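Local structure of D-2-hydroxyacid dehydrogensase protein (Ketogulonicigenium vulgare, 4LSW) at residues Ala195-Ala209 and Leu223-Asn237. The protein probably catalyses the NAD(P)-dependent interconversion of D-2-hydroxyacids and 2-oxoacids. Sequence-based numbering, arbitrary orientation.
Sequences ARDVDFLFVTLAASA and LGPEGMLINISRASN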
loop_
_atom_site.group_PDB
_atom_site.type_symbol
_atom_site.label_atom_id
_atom_site.label_comp_id
_atom_site.label_asym_id
_atom_site.label_seq_id
_atom_site.Cartn_x
_atom_site.Cartn_y
_atom_site.Cartn_z
ATOM N N ALA A 195 15.276 -11.226 -10.508
ATOM C CA ALA A 195 16.060 -11.160 -9.285
ATOM C C ALA A 195 17.517 -11.556 -9.487
ATOM O O ALA A 195 18.427 -10.987 -8.865
ATOM C CB ALA A 195 15.418 -12.053 -8.239
ATOM N N ARG A 196 17.733 -12.559 -10.336
ATOM C CA ARG A 196 19.070 -13.084 -10.577
ATOM C C ARG A 196 20.077 -12.005 -10.973
ATOM O O ARG A 196 21.232 -12.041 -10.540
ATOM C CB ARG A 196 19.019 -14.178 -11.653
ATOM C CG ARG A 196 20.372 -14.832 -11.919
ATOM C CD ARG A 196 20.309 -15.810 -13.087
ATOM N NE ARG A 196 19.658 -15.214 -14.252
ATOM C CZ ARG A 196 20.291 -14.799 -15.346
ATOM N NH1 ARG A 196 21.611 -14.923 -15.443
ATOM N NH2 ARG A 196 19.603 -14.271 -16.355
ATOM N N ASP A 197 19.626 -11.053 -11.780
ATOM C CA ASP A 197 20.515 -10.067 -12.386
ATOM C C ASP A 197 20.504 -8.699 -11.709
ATOM O O ASP A 197 20.994 -7.734 -12.290
ATOM C CB ASP A 197 20.170 -9.882 -13.868
ATOM C CG ASP A 197 20.395 -11.136 -14.679
ATOM O OD1 ASP A 197 21.252 -11.942 -14.279
ATOM O OD2 ASP A 197 19.706 -11.311 -15.708
ATOM N N VAL A 198 19.944 -8.595 -10.507
ATOM C CA VAL A 198 19.908 -7.287 -9.828
ATOM C C VAL A 198 20.460 -7.311 -8.412
ATOM O O VAL A 198 20.542 -8.367 -7.784
ATOM C CB VAL A 198 18.494 -6.649 -9.819
ATOM C CG1 VAL A 198 17.956 -6.536 -11.217
ATOM C CG2 VAL A 198 17.538 -7.454 -8.930
ATOM N N ASP A 199 20.815 -6.125 -7.913
ATOM C CA ASP A 199 21.339 -5.951 -6.577
ATOM C C ASP A 199 20.253 -5.513 -5.592
ATOM O O ASP A 199 20.386 -5.715 -4.389
ATOM C CB ASP A 199 22.467 -4.914 -6.608
ATOM C CG ASP A 199 23.553 -5.281 -7.602
ATOM O OD1 ASP A 199 24.177 -6.336 -7.390
ATOM O OD2 ASP A 199 23.772 -4.549 -8.599
ATOM N N PHE A 200 19.185 -4.918 -6.115
ATOM C CA PHE A 200 18.081 -4.398 -5.320
ATOM C C PHE A 200 16.812 -4.778 -6.053
ATOM O O PHE A 200 16.716 -4.547 -7.254
ATOM C CB PHE A 200 18.145 -2.865 -5.239
ATOM C CG PHE A 200 19.441 -2.325 -4.708
ATOM C CD1 PHE A 200 19.631 -2.168 -3.342
ATOM C CD2 PHE A 200 20.465 -1.956 -5.574
ATOM C CE1 PHE A 200 20.826 -1.649 -2.841
ATOM C CE2 PHE A 200 21.668 -1.448 -5.076
ATOM C CZ PHE A 200 21.843 -1.287 -3.716
ATOM N N LEU A 201 15.857 -5.384 -5.354
ATOM C CA LEU A 201 14.581 -5.766 -5.972
ATOM C C LEU A 201 13.427 -5.109 -5.232
ATOM O O LEU A 201 13.256 -5.322 -4.022
ATOM C CB LEU A 201 14.388 -7.288 -5.930
ATOM C CG LEU A 201 13.085 -7.830 -6.518
ATOM C CD1 LEU A 201 13.002 -7.545 -8.008
ATOM C CD2 LEU A 201 12.958 -9.330 -6.251
ATOM N N PHE A 202 12.657 -4.302 -5.943
ATOM C CA PHE A 202 11.500 -3.635 -5.357
ATOM C C PHE A 202 10.251 -4.430 -5.668
ATOM O O PHE A 202 10.002 -4.764 -6.828
ATOM C CB PHE A 202 11.350 -2.225 -5.943
ATOM C CG PHE A 202 12.415 -1.268 -5.495
ATOM C CD1 PHE A 202 13.659 -1.239 -6.125
ATOM C CD2 PHE A 202 12.181 -0.411 -4.432
ATOM C CE1 PHE A 202 14.648 -0.360 -5.712
ATOM C CE2 PHE A 202 13.172 0.472 -4.019
ATOM C CZ PHE A 202 14.399 0.495 -4.658
ATOM N N VAL A 203 9.456 -4.717 -4.645
ATOM C CA VAL A 203 8.192 -5.411 -4.847
ATOM C C VAL A 203 7.067 -4.387 -4.818
ATOM O O VAL A 203 6.751 -3.809 -3.766
ATOM C CB VAL A 203 7.964 -6.483 -3.788
ATOM C CG1 VAL A 203 6.678 -7.243 -4.085
ATOM C CG2 VAL A 203 9.145 -7.428 -3.761
ATOM N N THR A 204 6.511 -4.140 -6.000
ATOM C CA THR A 204 5.508 -3.108 -6.214
ATOM C C THR A 204 4.367 -3.716 -7.019
ATOM O O THR A 204 3.948 -3.183 -8.040
ATOM C CB THR A 204 6.118 -1.882 -6.937
ATOM O OG1 THR A 204 6.897 -2.318 -8.058
ATOM C CG2 THR A 204 7.039 -1.130 -5.998
ATOM N N LEU A 205 3.889 -4.858 -6.538
ATOM C CA LEU A 205 2.766 -5.573 -7.138
ATOM C C LEU A 205 1.463 -5.092 -6.519
ATOM O O LEU A 205 1.244 -5.260 -5.320
ATOM C CB LEU A 205 2.904 -7.070 -6.881
ATOM C CG LEU A 205 4.017 -7.814 -7.605
ATOM C CD1 LEU A 205 4.242 -9.189 -6.973
ATOM C CD2 LEU A 205 3.686 -7.948 -9.089
ATOM N N ALA A 206 0.597 -4.512 -7.343
ATOM C CA ALA A 206 -0.635 -3.897 -6.859
ATOM C C ALA A 206 -1.701 -4.933 -6.511
ATOM O O ALA A 206 -2.513 -4.719 -5.607
ATOM C CB ALA A 206 -1.164 -2.892 -7.875
ATOM N N ALA A 207 -1.691 -6.057 -7.221
ATOM C CA ALA A 207 -2.660 -7.121 -6.965
ATOM C C ALA A 207 -1.967 -8.414 -6.545
ATOM O O ALA A 207 -0.740 -8.467 -6.454
ATOM C CB ALA A 207 -3.519 -7.359 -8.198
ATOM N N SER A 208 -2.762 -9.451 -6.287
ATOM C CA SER A 208 -2.223 -10.771 -6.004
ATOM C C SER A 208 -1.464 -11.263 -7.232
ATOM O O SER A 208 -2.025 -11.352 -8.322
ATOM C CB SER A 208 -3.348 -11.742 -5.648
ATOM O OG SER A 208 -4.288 -11.132 -4.785
ATOM N N ALA A 209 -0.184 -11.571 -7.047
ATOM C CA ALA A 209 0.701 -11.896 -8.161
ATOM C C ALA A 209 0.293 -13.158 -8.920
ATOM O O ALA A 209 -0.335 -14.055 -8.359
ATOM C CB ALA A 209 2.141 -12.022 -7.663
ATOM N N LEU A 223 17.866 -13.501 -5.818
ATOM C CA LEU A 223 18.234 -12.150 -5.414
ATOM C C LEU A 223 19.606 -12.188 -4.740
ATOM O O LEU A 223 20.455 -11.337 -5.007
ATOM C CB LEU A 223 17.161 -11.556 -4.501
ATOM C CG LEU A 223 17.317 -10.103 -4.061
ATOM C CD1 LEU A 223 17.672 -9.237 -5.270
ATOM C CD2 LEU A 223 16.035 -9.653 -3.402
ATOM N N GLY A 224 19.828 -13.172 -3.877
ATOM C CA GLY A 224 21.187 -13.548 -3.531
ATOM C C GLY A 224 21.791 -12.929 -2.287
ATOM O O GLY A 224 21.197 -12.051 -1.648
ATOM N N PRO A 225 22.994 -13.390 -1.934
ATOM C CA PRO A 225 23.590 -13.076 -0.629
ATOM C C PRO A 225 23.989 -11.628 -0.440
ATOM O O PRO A 225 24.219 -11.206 0.698
ATOM C CB PRO A 225 24.845 -13.972 -0.585
ATOM C CG PRO A 225 25.111 -14.352 -2.008
ATOM C CD PRO A 225 23.753 -14.424 -2.657
ATOM N N GLU A 226 24.090 -10.888 -1.537
ATOM C CA GLU A 226 24.357 -9.462 -1.449
ATOM C C GLU A 226 23.254 -8.654 -2.110
ATOM O O GLU A 226 23.440 -7.478 -2.430
ATOM C CB GLU A 226 25.729 -9.139 -2.036
ATOM C CG GLU A 226 26.841 -9.831 -1.245
ATOM C CD GLU A 226 28.240 -9.458 -1.675
ATOM O OE1 GLU A 226 28.411 -8.472 -2.421
ATOM O OE2 GLU A 226 29.181 -10.165 -1.253
ATOM N N GLY A 227 22.106 -9.288 -2.316
ATOM C CA GLY A 227 20.950 -8.597 -2.829
ATOM C C GLY A 227 20.083 -8.089 -1.704
ATOM O O GLY A 227 20.183 -8.546 -0.563
ATOM N N MET A 228 19.219 -7.133 -2.034
ATOM C CA MET A 228 18.325 -6.515 -1.079
ATOM C C MET A 228 16.899 -6.531 -1.616
ATOM O O MET A 228 16.655 -6.155 -2.765
ATOM C CB MET A 228 18.762 -5.071 -0.820
ATOM C CG MET A 228 17.834 -4.355 0.125
ATOM S SD MET A 228 18.168 -2.594 0.284
ATOM C CE MET A 228 19.893 -2.655 0.715
ATOM N N LEU A 229 15.962 -6.966 -0.781
ATOM C CA LEU A 229 14.550 -6.963 -1.121
ATOM C C LEU A 229 13.865 -5.775 -0.455
ATOM O O LEU A 229 14.000 -5.588 0.755
ATOM C CB LEU A 229 13.901 -8.267 -0.638
ATOM C CG LEU A 229 12.434 -8.461 -1.032
ATOM C CD1 LEU A 229 12.286 -8.738 -2.531
ATOM C CD2 LEU A 229 11.799 -9.581 -0.197
ATOM N N ILE A 230 13.157 -4.959 -1.238
ATOM C CA ILE A 230 12.415 -3.837 -0.673
ATOM C C ILE A 230 10.941 -4.038 -0.947
ATOM O O ILE A 230 10.538 -4.109 -2.098
ATOM C CB ILE A 230 12.855 -2.473 -1.270
ATOM C CG1 ILE A 230 14.357 -2.242 -1.061
ATOM C CG2 ILE A 230 12.044 -1.329 -0.655
ATOM C CD1 ILE A 230 15.217 -2.628 -2.266
ATOM N N ASN A 231 10.134 -4.156 0.103
ATOM C CA ASN A 231 8.712 -4.341 -0.090
ATOM C C ASN A 231 7.861 -3.190 0.413
ATOM O O ASN A 231 7.881 -2.875 1.613
ATOM C CB ASN A 231 8.205 -5.641 0.530
ATOM C CG ASN A 231 6.795 -5.923 0.125
ATOM O OD1 ASN A 231 6.313 -5.403 -0.886
ATOM N ND2 ASN A 231 6.096 -6.725 0.922
ATOM N N ILE A 232 7.121 -2.573 -0.513
ATOM C CA ILE A 232 6.175 -1.493 -0.177
ATOM C C ILE A 232 4.759 -1.790 -0.691
ATOM O O ILE A 232 3.897 -0.904 -0.718
ATOM C CB ILE A 232 6.656 -0.123 -0.716
ATOM C CG1 ILE A 232 6.987 -0.224 -2.211
ATOM C CG2 ILE A 232 7.857 0.370 0.080
ATOM C CD1 ILE A 232 7.496 1.073 -2.828
ATOM N N SER A 233 4.517 -3.044 -1.081
ATOM C CA SER A 233 3.207 -3.497 -1.562
ATOM C C SER A 233 2.741 -4.668 -0.705
ATOM O O SER A 233 3.412 -5.011 0.240
ATOM C CB SER A 233 3.296 -3.923 -3.028
ATOM O OG SER A 233 4.155 -5.043 -3.172
ATOM N N ARG A 234 1.627 -5.304 -1.046
ATOM C CA ARG A 234 0.979 -6.220 -0.094
ATOM C C ARG A 234 1.854 -7.357 0.449
ATOM O O ARG A 234 2.752 -7.859 -0.236
ATOM C CB ARG A 234 -0.312 -6.778 -0.686
ATOM C CG ARG A 234 -0.113 -7.549 -1.969
ATOM C CD ARG A 234 -1.447 -7.981 -2.554
ATOM N NE ARG A 234 -2.291 -6.842 -2.904
ATOM C CZ ARG A 234 -3.451 -6.938 -3.551
ATOM N NH1 ARG A 234 -3.905 -8.126 -3.923
ATOM N NH2 ARG A 234 -4.155 -5.850 -3.835
ATOM N N ALA A 235 1.578 -7.762 1.684
ATOM C CA ALA A 235 2.364 -8.796 2.345
ATOM C C ALA A 235 2.186 -10.163 1.692
ATOM O O ALA A 235 3.122 -10.962 1.676
ATOM C CB ALA A 235 2.012 -8.867 3.828
ATOM N N SER A 236 0.996 -10.421 1.151
ATOM C CA SER A 236 0.646 -11.749 0.626
ATOM C C SER A 236 1.516 -12.211 -0.545
ATOM O O SER A 236 1.566 -13.401 -0.867
ATOM C CB SER A 236 -0.832 -11.808 0.226
ATOM O OG SER A 236 -1.141 -10.857 -0.780
ATOM N N ASN A 237 2.204 -11.273 -1.182
ATOM C CA ASN A 237 3.016 -11.620 -2.338
ATOM C C ASN A 237 4.436 -12.047 -2.005
ATOM O O ASN A 237 5.217 -12.377 -2.902
ATOM C CB ASN A 237 3.017 -10.486 -3.350
ATOM C CG ASN A 237 1.773 -10.485 -4.205
ATOM O OD1 ASN A 237 1.187 -11.540 -4.466
ATOM N ND2 ASN A 237 1.360 -9.309 -4.644
HETATM O O HOH W 1 22.031 -4.929 -2.294
HETATM O O HOH W 2 24.948 -7.362 -4.968
HETATM O O HOH W 3 -0.070 -4.517 -3.392
#
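Leu223, the last residue of its helix, folds both methyls back against Leu201 CB, its CG anti to the backbone N (chi1 -175°). After the turn Gly224-Gly227, one water donates to the carbonyl oxygens of both Glu226 and Asp199, joining the strand entrances. Strand 228-231 then runs parallel to 200-203, as the bonds Leu201 N to Met228 O, Ile230 N to Leu201 O and Val203 N to Ile230 O (each 2.8 Å) illustrate. Met228 makes a Met-aromatic contact, SD lying in the ring plane at the edge of Phe200, 5.2 Å from its centroid. On the other face, Leu229 CD1 wedges against Val203 CG2 at 3.6 Å. Back on the Met228 face, Ile230 lays CD1 over the Phe202 ring, a CH-pi contact 4.0 Å from the centroid. Past the strand ends, Ser233 OG donates weakly to Val203 O. The guanidinium of Arg234 lies with one face over Ala207 CA, while the Asn237 amide grips the opposing loop twice: ND2 gives to Ala207 O (2.9 Å) and OD1 accepts from Ala209 N (2.9 Å). With helix 217-223 this completes a beta-alpha-beta unit of the Rossmann-type sheet, flanked by strands 147-151 and 254-257; helices 101-116 and 155-165 cover the Phe202 face.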